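Local coordinates for protein myosin-2 (Saccharomyces cerevisiae, PDB 6IXO) that carries organelles and other cargo along actin cables as a class V myosin, here represented by its globular cargo-binding tail domain, at residues Ile27-Gly30 with Leu31-Phe35; Gln288-Lys291 with Leu292-Arg296; Ser211-Trp214 with Cys215-Phe219; Leu13-Leu16 with Leu17-Thr20. One frame throughout, in Å; residues are numbered along the deposited sequence.

Interaction 1 (Ile27-Gly30 with Leu31-Phe35); sequences ITEG and LLKGF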
loop_
_atom_site.group_PDB
_atom_site.type_symbol
_atom_site.label_atom_id
_atom_site.label_comp_id
_atom_site.label_asym_id
_atom_site.label_seq_id
_atom_site.Cartn_x
_atom_site.Cartn_y
_atom_site.Cartn_z
ATOM N N ILE A 27 19.669 -5.202 -18.002
ATOM C CA ILE A 27 18.987 -5.219 -16.712
ATOM C C ILE A 27 17.962 -4.103 -16.607
ATOM O O ILE A 27 16.807 -4.349 -16.235
ATOM C CB ILE A 27 20.004 -5.091 -15.559
ATOM C CG1 ILE A 27 20.974 -6.290 -15.574
ATOM C CG2 ILE A 27 19.331 -5.108 -14.261
ATOM C CD1 ILE A 27 20.307 -7.589 -15.262
ATOM N N THR A 28 18.361 -2.876 -16.940
ATOM C CA THR A 28 17.416 -1.762 -16.740
ATOM C C THR A 28 16.283 -1.762 -17.761
ATOM O O THR A 28 15.111 -1.522 -17.411
ATOM C CB THR A 28 18.129 -0.391 -16.755
ATOM O OG1 THR A 28 18.762 -0.177 -18.009
ATOM C CG2 THR A 28 19.155 -0.299 -15.635
ATOM N N GLU A 29 16.593 -2.031 -19.023
ATOM C CA GLU A 29 15.553 -1.965 -20.040
ATOM C C GLU A 29 14.786 -3.288 -20.164
ATOM O O GLU A 29 13.596 -3.276 -20.359
ATOM C CB GLU A 29 16.149 -1.561 -21.402
ATOM C CG GLU A 29 16.926 -0.237 -21.380
ATOM C CD GLU A 29 16.070 0.967 -20.929
ATOM O OE1 GLU A 29 14.961 1.171 -21.483
ATOM O OE2 GLU A 29 16.514 1.705 -20.020
ATOM N N GLY A 30 15.467 -4.428 -20.056
ATOM C CA GLY A 30 14.818 -5.716 -20.252
ATOM C C GLY A 30 14.182 -6.283 -18.984
ATOM O O GLY A 30 13.018 -6.660 -18.964
ATOM N N LEU A 31 14.957 -6.365 -17.913
ATOM C CA LEU A 31 14.472 -7.040 -16.718
ATOM C C LEU A 31 13.582 -6.120 -15.892
ATOM O O LEU A 31 12.499 -6.505 -15.432
ATOM C CB LEU A 31 15.650 -7.516 -15.861
ATOM C CG LEU A 31 15.239 -8.250 -14.579
ATOM C CD1 LEU A 31 14.568 -9.559 -14.904
ATOM C CD2 LEU A 31 16.451 -8.463 -13.689
ATOM N N LEU A 32 14.050 -4.902 -15.673
ATOM C CA LEU A 32 13.328 -4.044 -14.749
ATOM C C LEU A 32 12.153 -3.321 -15.455
ATOM O O LEU A 32 11.002 -3.510 -15.074
ATOM C CB LEU A 32 14.268 -3.040 -14.101
ATOM C CG LEU A 32 15.434 -3.683 -13.337
ATOM C CD1 LEU A 32 16.311 -2.565 -12.805
ATOM C CD2 LEU A 32 14.953 -4.590 -12.193
ATOM N N LYS A 33 12.423 -2.500 -16.463
ATOM C CA LYS A 33 11.308 -1.781 -17.116
ATOM C C LYS A 33 10.397 -2.771 -17.823
ATOM O O LYS A 33 9.221 -2.505 -18.031
ATOM C CB LYS A 33 11.813 -0.736 -18.121
ATOM C CG LYS A 33 12.588 0.401 -17.481
ATOM C CD LYS A 33 12.916 1.465 -18.521
ATOM C CE LYS A 33 13.946 2.456 -17.986
ATOM N NZ LYS A 33 14.233 3.540 -18.968
ATOM N N GLY A 34 10.931 -3.947 -18.158
ATOM C CA GLY A 34 10.175 -4.934 -18.909
ATOM C C GLY A 34 9.499 -5.986 -18.036
ATOM O O GLY A 34 9.070 -7.024 -18.541
ATOM N N PHE A 35 9.439 -5.748 -16.728
ATOM C CA PHE A 35 8.831 -6.714 -15.806
ATOM C C PHE A 35 7.397 -7.129 -16.227
ATOM O O PHE A 35 6.642 -6.326 -16.811
ATOM C CB PHE A 35 8.791 -6.140 -14.379
ATOM C CG PHE A 35 7.645 -5.151 -14.142
ATOM C CD1 PHE A 35 7.733 -3.824 -14.580
ATOM C CD2 PHE A 35 6.499 -5.552 -13.463
ATOM C CE1 PHE A 35 6.674 -2.906 -14.353
ATOM C CE2 PHE A 35 5.426 -4.633 -13.229
ATOM C CZ PHE A 35 5.531 -3.312 -13.682
#
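The last turns of helix 20-32 widen into a pi-type turn, where Leu32 and Lys33 bond back five residues, to Ile27 and Thr28. Leu32 N reaches Ile27 O at 2.9 Å, almost in line with the carbonyl bond. Lys33 N bonds Thr28 O at 3.0 Å, with a straight N-H angle of 163°. The four-residue bond from Leu31 N to Ile27 O survives only weakly, at 3.2 Å. Ile27 O thus takes two donors. On the solvent side Glu29 and Lys33 lie side by side and form a salt bridge. Lys33 is extended, while Glu29 bends at chi2 (-59°), which brings its carboxylate to the lysine. Lys33 NZ meets Glu29 OE2 at 3.1 Å on the syn lone pair. On the buried side Ile27 CG2 lies 4.2 Å from Leu32 CD1. Ile27 and Leu31 pack on helix 53-67, and Leu32 packs on Thr84 and Trp104. A type I beta turn from Leu32 to Phe35 overlaps the helical run. Its bond joins Phe35 N to Leu32 O at 3.2 Å. The arrangement is that of an amphipathic helix with a pi-type turn near its C-terminal end, running into a beta turn, within the all-helical tail domain.

Interaction 2 (Gln288-Lys291 with Leu292-Arg296); sequences QTAK and LLQVR. With SO4 (sulfate ion), chain E.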
loop_
_atom_site.group_PDB
_atom_site.type_symbol
_atom_site.label_atom_id
_atom_site.label_comp_id
_atom_site.label_asym_id
_atom_site.label_seq_id
_atom_site.Cartn_x
_atom_site.Cartn_y
_atom_site.Cartn_z
ATOM N N GLN A 288 -20.880 6.333 12.241
ATOM C CA GLN A 288 -21.632 7.136 13.214
ATOM C C GLN A 288 -22.511 8.173 12.495
ATOM O O GLN A 288 -23.563 8.546 12.985
ATOM C CB GLN A 288 -20.665 7.805 14.187
ATOM C CG GLN A 288 -20.117 6.826 15.247
ATOM C CD GLN A 288 -18.977 7.425 16.064
ATOM O OE1 GLN A 288 -18.948 8.632 16.306
ATOM N NE2 GLN A 288 -18.015 6.575 16.480
ATOM N N THR A 289 -22.065 8.654 11.341
ATOM C CA THR A 289 -22.922 9.563 10.566
ATOM C C THR A 289 -24.194 8.866 10.093
ATOM O O THR A 289 -25.325 9.413 10.222
ATOM C CB THR A 289 -22.152 10.132 9.379
ATOM O OG1 THR A 289 -21.104 10.935 9.911
ATOM C CG2 THR A 289 -23.050 11.017 8.453
ATOM N N ALA A 290 -24.025 7.664 9.549
ATOM C CA ALA A 290 -25.181 6.845 9.150
ATOM C C ALA A 290 -26.135 6.661 10.306
ATOM O O ALA A 290 -27.377 6.749 10.142
ATOM C CB ALA A 290 -24.701 5.481 8.608
ATOM N N LYS A 291 -25.600 6.400 11.502
ATOM C CA LYS A 291 -26.503 6.227 12.675
ATOM C C LYS A 291 -27.244 7.529 12.962
ATOM O O LYS A 291 -28.452 7.553 13.193
ATOM C CB LYS A 291 -25.733 5.795 13.916
ATOM C CG LYS A 291 -25.321 4.310 13.878
ATOM C CD LYS A 291 -24.314 3.934 14.971
ATOM C CE LYS A 291 -24.096 2.415 15.078
ATOM N NZ LYS A 291 -23.851 1.743 13.764
ATOM N N LEU A 292 -26.504 8.630 12.925
ATOM C CA LEU A 292 -27.076 9.925 13.256
ATOM C C LEU A 292 -28.253 10.200 12.321
ATOM O O LEU A 292 -29.292 10.756 12.722
ATOM C CB LEU A 292 -26.005 11.031 13.143
ATOM C CG LEU A 292 -26.459 12.484 13.423
ATOM C CD1 LEU A 292 -25.286 13.339 13.857
ATOM C CD2 LEU A 292 -27.069 13.129 12.172
ATOM N N LEU A 293 -28.084 9.819 11.065
ATOM C CA LEU A 293 -29.079 10.103 10.048
ATOM C C LEU A 293 -30.321 9.222 10.221
ATOM O O LEU A 293 -31.361 9.507 9.637
ATOM C CB LEU A 293 -28.482 9.914 8.670
ATOM C CG LEU A 293 -27.396 10.927 8.269
ATOM C CD1 LEU A 293 -26.964 10.666 6.804
ATOM C CD2 LEU A 293 -27.942 12.364 8.397
ATOM N N GLN A 294 -30.214 8.193 11.052
ATOM C CA GLN A 294 -31.313 7.240 11.187
ATOM C C GLN A 294 -32.037 7.272 12.507
ATOM O O GLN A 294 -33.251 6.961 12.566
ATOM C CB GLN A 294 -30.780 5.813 10.953
ATOM C CG GLN A 294 -30.388 5.557 9.500
ATOM C CD GLN A 294 -29.834 4.176 9.296
ATOM O OE1 GLN A 294 -28.629 3.959 9.393
ATOM N NE2 GLN A 294 -30.716 3.222 9.037
ATOM N N VAL A 295 -31.332 7.617 13.580
ATOM C CA VAL A 295 -31.973 7.528 14.904
ATOM C C VAL A 295 -32.898 8.726 15.161
ATOM O O VAL A 295 -32.804 9.764 14.498
ATOM C CB VAL A 295 -30.936 7.440 16.041
ATOM C CG1 VAL A 295 -30.109 6.164 15.895
ATOM C CG2 VAL A 295 -30.045 8.675 16.032
ATOM N N ARG A 296 -33.767 8.575 16.142
ATOM C CA ARG A 296 -34.710 9.618 16.491
ATOM C C ARG A 296 -33.954 10.809 17.038
ATOM O O ARG A 296 -33.006 10.662 17.821
ATOM C CB ARG A 296 -35.709 9.099 17.508
ATOM C CG ARG A 296 -37.083 9.711 17.373
ATOM C CD ARG A 296 -38.015 9.188 18.439
ATOM N NE ARG A 296 -37.613 9.598 19.771
ATOM C CZ ARG A 296 -38.230 9.224 20.888
ATOM N NH1 ARG A 296 -39.307 8.439 20.822
ATOM N NH2 ARG A 296 -37.783 9.641 22.072
HETATM S S SO4 E . -40.014 8.372 24.498
HETATM O O1 SO4 E . -39.261 9.610 24.672
HETATM O O2 SO4 E . -41.369 8.548 25.012
HETATM O O3 SO4 E . -40.061 8.030 23.082
HETATM O O4 SO4 E . -39.351 7.293 25.226
#
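Near the C-terminal end of helix 284-294, in the DIL region of the tail domain, Lys291 O accepts from both Gln294 N and Val295 N. The bond from Val295 N is 2.9 Å long and follows the carbonyl direction closely, at 177°. Gln294 N is 2.8 Å from the same oxygen but stands above the carbonyl plane. The two donors therefore approach from different directions. Just before this the pattern is regular: Leu292 N bonds Gln288 O at 2.9 Å, and Leu293 N bonds Thr289 O at the same length. The side chains of the second segment rest partly on these carbonyls. Leu293 CG comes within 3.2 Å of Thr289 O, its chi1 of -68° setting CG beside its own backbone N. Both methyls of Val295 lie against Lys291 O, CG2 being 3.4 Å away. The buried side chains face other helices. Leu292 packs on Leu306, Leu318 and Leu321, and Thr289 and Ala290 pack on Leu260. Arg296, bent at chi3, reaches a sulfate ion that probably comes from the crystallisation liquor. The sulfur lies in the guanidinium plane, at its edge. Arg296 NH2 bonds sulfate O1 at 3.0 Å. Arg296 NE forms a salt bridge with Asp302. One carbonyl shared by two N-H groups satisfies both donors near the helix end. The arginine, paired with Asp302, also meets a sulfate, so its guanidinium can meet an anion, but this is no evidence of a natural ligand.

Interaction 3 (Ser211-Trp214 with Cys215-Phe219); sequences SIYW and CMKSF. With SO4 (sulfate ion), chain B.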
loop_
_atom_site.group_PDB
_atom_site.type_symbol
_atom_site.label_atom_id
_atom_site.label_comp_id
_atom_site.label_asym_id
_atom_site.label_seq_id
_atom_site.Cartn_x
_atom_site.Cartn_y
_atom_site.Cartn_z
ATOM N N SER A 211 -8.501 -6.714 -4.540
ATOM C CA SER A 211 -7.316 -6.824 -5.386
ATOM C C SER A 211 -6.075 -6.624 -4.525
ATOM O O SER A 211 -5.081 -7.343 -4.671
ATOM C CB SER A 211 -7.396 -5.804 -6.522
ATOM O OG SER A 211 -6.249 -5.885 -7.354
ATOM N N ILE A 212 -6.129 -5.667 -3.596
ATOM C CA ILE A 212 -5.012 -5.525 -2.661
ATOM C C ILE A 212 -4.837 -6.798 -1.866
ATOM O O ILE A 212 -3.729 -7.331 -1.754
ATOM C CB ILE A 212 -5.222 -4.367 -1.720
ATOM C CG1 ILE A 212 -5.171 -3.058 -2.516
ATOM C CG2 ILE A 212 -4.109 -4.297 -0.658
ATOM C CD1 ILE A 212 -5.547 -1.844 -1.685
ATOM N N TYR A 213 -5.938 -7.306 -1.322
ATOM C CA TYR A 213 -5.854 -8.542 -0.542
ATOM C C TYR A 213 -5.233 -9.702 -1.304
ATOM O O TYR A 213 -4.285 -10.375 -0.807
ATOM C CB TYR A 213 -7.281 -8.935 -0.072
ATOM C CG TYR A 213 -7.306 -10.275 0.642
ATOM C CD1 TYR A 213 -7.039 -10.359 2.003
ATOM C CD2 TYR A 213 -7.610 -11.445 -0.042
ATOM C CE1 TYR A 213 -7.085 -11.571 2.672
ATOM C CE2 TYR A 213 -7.661 -12.670 0.618
ATOM C CZ TYR A 213 -7.392 -12.722 1.974
ATOM O OH TYR A 213 -7.443 -13.917 2.648
ATOM N N TRP A 214 -5.757 -9.986 -2.503
ATOM C CA TRP A 214 -5.313 -11.201 -3.219
ATOM C C TRP A 214 -3.906 -11.067 -3.802
ATOM O O TRP A 214 -3.175 -12.056 -3.860
ATOM C CB TRP A 214 -6.304 -11.564 -4.321
ATOM C CG TRP A 214 -7.471 -12.271 -3.765
ATOM C CD1 TRP A 214 -8.769 -11.800 -3.660
ATOM C CD2 TRP A 214 -7.458 -13.564 -3.153
ATOM N NE1 TRP A 214 -9.552 -12.758 -3.052
ATOM C CE2 TRP A 214 -8.771 -13.841 -2.729
ATOM C CE3 TRP A 214 -6.453 -14.520 -2.929
ATOM C CZ2 TRP A 214 -9.113 -15.039 -2.091
ATOM C CZ3 TRP A 214 -6.792 -15.699 -2.305
ATOM C CH2 TRP A 214 -8.112 -15.951 -1.889
ATOM N N CYS A 215 -3.509 -9.846 -4.203
ATOM C CA CYS A 215 -2.129 -9.620 -4.710
ATOM C C CYS A 215 -1.138 -9.827 -3.582
ATOM O O CYS A 215 -0.094 -10.497 -3.743
ATOM C CB CYS A 215 -1.985 -8.194 -5.320
ATOM S SG CYS A 215 -2.766 -8.095 -6.953
ATOM N N MET A 216 -1.461 -9.274 -2.416
ATOM C CA MET A 216 -0.606 -9.474 -1.245
ATOM C C MET A 216 -0.552 -10.911 -0.791
ATOM O O MET A 216 0.532 -11.434 -0.467
ATOM C CB MET A 216 -1.067 -8.586 -0.105
ATOM C CG MET A 216 -0.841 -7.133 -0.492
ATOM S SD MET A 216 -0.425 -6.180 0.938
ATOM C CE MET A 216 -0.113 -4.584 0.197
ATOM N N LYS A 217 -1.705 -11.571 -0.772
ATOM C CA LYS A 217 -1.722 -12.998 -0.432
ATOM C C LYS A 217 -0.933 -13.866 -1.438
ATOM O O LYS A 217 -0.074 -14.712 -1.062
ATOM C CB LYS A 217 -3.186 -13.480 -0.338
ATOM C CG LYS A 217 -3.295 -14.902 0.163
ATOM C CD LYS A 217 -4.656 -15.210 0.779
ATOM C CE LYS A 217 -4.601 -16.582 1.485
ATOM N NZ LYS A 217 -5.783 -16.827 2.369
ATOM N N SER A 218 -1.222 -13.663 -2.723
ATOM C CA SER A 218 -0.640 -14.517 -3.755
ATOM C C SER A 218 0.835 -14.238 -3.887
ATOM O O SER A 218 1.599 -15.153 -4.237
ATOM C CB SER A 218 -1.299 -14.325 -5.114
ATOM O OG SER A 218 -2.658 -14.740 -5.101
ATOM N N PHE A 219 1.239 -12.987 -3.635
ATOM C CA PHE A 219 2.653 -12.629 -3.823
ATOM C C PHE A 219 3.449 -12.819 -2.546
ATOM O O PHE A 219 4.568 -12.307 -2.444
ATOM C CB PHE A 219 2.826 -11.179 -4.316
ATOM C CG PHE A 219 2.281 -10.936 -5.698
ATOM C CD1 PHE A 219 1.720 -11.979 -6.437
ATOM C CD2 PHE A 219 2.290 -9.648 -6.248
ATOM C CE1 PHE A 219 1.181 -11.762 -7.704
ATOM C CE2 PHE A 219 1.762 -9.423 -7.510
ATOM C CZ PHE A 219 1.202 -10.490 -8.243
HETATM S S SO4 B . -12.934 -13.106 -1.613
HETATM O O1 SO4 B . -14.113 -12.427 -1.084
HETATM O O2 SO4 B . -12.829 -12.867 -3.051
HETATM O O3 SO4 B . -13.046 -14.538 -1.353
HETATM O O4 SO4 B . -11.741 -12.591 -0.956
#
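Tyr213 and Trp214 set their rings across each other, and the aliphatic part of Lys217 runs beside both. Tyr213 CE2 sits 3.7 Å above the indole plane, over its centre, while Trp214 CD1 lies in the tyrosine plane at the ring edge. Lys217 is extended and points the same way as the two aromatic side chains. Its CD approaches Trp214 CZ3 at 3.8 Å and Tyr213 CZ at 3.9 Å. Its chi1 of -174° places CG opposite the backbone N and lets the chain follow the rings. At the end, Lys217 NZ makes a weak hydrogen bond to Tyr213 OH, 3.4 Å long. The indole N-H points to a sulfate ion, probably from the crystallisation liquor, whose sulfur lies at the ring edge and in its plane. Trp214 NE1 is 3.0 Å from sulfate O4 and 3.3 Å from sulfate O2, both weak bonds. His274 also holds this sulfate, and its ring meets Tyr213 edge-to-face. On another side of the helix, Ile212 CG2 touches Met216 CE at 4.1 Å, beside helix 223-247. Ser218 N bonds Trp214 O at 2.8 Å. This is the C-terminal end of an amphipathic alpha helix, packed between neighbouring helices of the tail domain.

Interaction 4 (Leu13-Leu16 with Leu17-Thr20); sequences LYRL and LEDT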
loop_
_atom_site.group_PDB
_atom_site.type_symbol
_atom_site.label_atom_id
_atom_site.label_comp_id
_atom_site.label_asym_id
_atom_site.label_seq_id
_atom_site.Cartn_x
_atom_site.Cartn_y
_atom_site.Cartn_z
ATOM N N LEU A 13 32.724 -15.694 -17.108
ATOM C CA LEU A 13 31.880 -14.944 -16.169
ATOM C C LEU A 13 32.426 -13.543 -15.997
ATOM O O LEU A 13 31.694 -12.556 -16.027
ATOM C CB LEU A 13 31.811 -15.615 -14.803
ATOM C CG LEU A 13 30.621 -16.503 -14.515
ATOM C CD1 LEU A 13 30.878 -17.242 -13.212
ATOM C CD2 LEU A 13 29.300 -15.655 -14.460
ATOM N N TYR A 14 33.747 -13.481 -15.834
ATOM C CA TYR A 14 34.419 -12.230 -15.570
ATOM C C TYR A 14 34.223 -11.230 -16.694
ATOM O O TYR A 14 33.926 -10.064 -16.448
ATOM C CB TYR A 14 35.926 -12.466 -15.361
ATOM C CG TYR A 14 36.629 -11.223 -14.899
ATOM C CD1 TYR A 14 37.172 -10.325 -15.816
ATOM C CD2 TYR A 14 36.726 -10.924 -13.540
ATOM C CE1 TYR A 14 37.804 -9.172 -15.395
ATOM C CE2 TYR A 14 37.371 -9.776 -13.108
ATOM C CZ TYR A 14 37.897 -8.901 -14.040
ATOM O OH TYR A 14 38.529 -7.755 -13.621
ATOM N N ARG A 15 34.412 -11.675 -17.928
ATOM C CA ARG A 15 34.181 -10.801 -19.071
ATOM C C ARG A 15 32.722 -10.385 -19.180
ATOM O O ARG A 15 32.424 -9.269 -19.621
ATOM C CB ARG A 15 34.605 -11.479 -20.366
ATOM C CG ARG A 15 36.062 -11.905 -20.396
ATOM C CD ARG A 15 36.986 -10.751 -20.004
ATOM N NE ARG A 15 38.398 -11.039 -20.293
ATOM C CZ ARG A 15 39.391 -10.158 -20.166
ATOM N NH1 ARG A 15 39.134 -8.920 -19.750
ATOM N NH2 ARG A 15 40.638 -10.513 -20.458
ATOM N N LEU A 16 31.799 -11.265 -18.812
ATOM C CA LEU A 16 30.367 -10.843 -18.866
ATOM C C LEU A 16 30.100 -9.756 -17.840
ATOM O O LEU A 16 29.361 -8.807 -18.089
ATOM C CB LEU A 16 29.428 -12.028 -18.644
ATOM C CG LEU A 16 29.400 -12.997 -19.836
ATOM C CD1 LEU A 16 28.882 -14.372 -19.444
ATOM C CD2 LEU A 16 28.572 -12.419 -21.005
ATOM N N LEU A 17 30.715 -9.881 -16.673
ATOM C CA LEU A 17 30.378 -8.976 -15.580
ATOM C C LEU A 17 31.076 -7.615 -15.709
ATOM O O LEU A 17 30.504 -6.594 -15.325
ATOM C CB LEU A 17 30.704 -9.631 -14.246
ATOM C CG LEU A 17 29.848 -10.874 -13.980
ATOM C CD1 LEU A 17 30.478 -11.786 -12.916
ATOM C CD2 LEU A 17 28.439 -10.489 -13.567
ATOM N N GLU A 18 32.284 -7.586 -16.273
ATOM C CA GLU A 18 33.001 -6.315 -16.413
ATOM C C GLU A 18 32.402 -5.452 -17.533
ATOM O O GLU A 18 32.612 -4.242 -17.572
ATOM C CB GLU A 18 34.514 -6.557 -16.651
ATOM C CG GLU A 18 35.018 -6.425 -18.087
ATOM C CD GLU A 18 36.491 -6.895 -18.231
ATOM O OE1 GLU A 18 36.882 -7.401 -19.308
ATOM O OE2 GLU A 18 37.267 -6.761 -17.259
ATOM N N ASP A 19 31.653 -6.069 -18.440
ATOM C CA ASP A 19 31.051 -5.334 -19.548
ATOM C C ASP A 19 29.720 -4.711 -19.111
ATOM O O ASP A 19 28.645 -5.080 -19.609
ATOM C CB ASP A 19 30.843 -6.250 -20.754
ATOM C CG ASP A 19 30.512 -5.482 -22.026
ATOM O OD1 ASP A 19 30.264 -4.258 -21.944
ATOM O OD2 ASP A 19 30.484 -6.109 -23.110
ATOM N N THR A 20 29.789 -3.771 -18.173
ATOM C CA THR A 20 28.561 -3.175 -17.632
ATOM C C THR A 20 27.730 -2.409 -18.658
ATOM O O THR A 20 26.533 -2.255 -18.462
ATOM C CB THR A 20 28.839 -2.211 -16.457
ATOM O OG1 THR A 20 29.922 -1.336 -16.794
ATOM C CG2 THR A 20 29.173 -2.981 -15.201
HETATM O O HOH W 1 27.938 -8.344 -20.443
#
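An inverse gamma turn centred on Asp19 separates helix 6-18 from helix 20-32, just after Glu18 has folded back on Tyr14 and Arg15. Asp19 is also the N-cap residue of the second helix. The turn is closed by a weak bond from Thr20 N to Glu18 O, 2.9 Å long. Glu18 has an unusual chi1 of 101°, and its carboxylate meets two side chains, one with each oxygen. Arg15 NH1 bonds Glu18 OE1 at 2.8 Å in a salt bridge. The bond uses the syn lone pair and lies close to the guanidinium plane, though the two flat groups are turned 57° apart. The other oxygen, Glu18 OE2, comes 3.1 Å from Tyr14 CE1, with the ring and carboxylate planes 76° apart. In the backbone, Glu18 N still bonds Tyr14 O at 3.0 Å. The next bond, Asp19 N to Arg15 O, is weak and stretched to 3.5 Å. A water donates to Leu16 O at 2.8 Å and weakly to Asp19 O. On the inner side Leu13 CD2 and Leu17 CD1 touch at 4.3 Å, and both leucines also meet Phe68 and Glu64. The whole is a tight helix-to-helix junction, with the N-cap of one helix directly following the end of another.

Overall arrangement
All four contacts lie near the C-terminal ends of helices, spread along the elongated helical tail domain. Interactions 4 and 1 sit on consecutive helices, 6-18 and 20-32, with centres 18 Å apart and nearest atoms about 7 Å apart. Both pack against helix 53-67. Interaction 3 is closest to the centre of the chain. Its nearest atoms are about 8 Å from those of interaction 1, and both contacts pack against helix 97-124. Interaction 2 lies on the opposite side of the chain's centre from interactions 1 and 4, its centre 69 Å from that of interaction 4. Interactions 2 and 3 each hold a separate sulfate ion, and their centres are 35 Å apart. None of the four touches another.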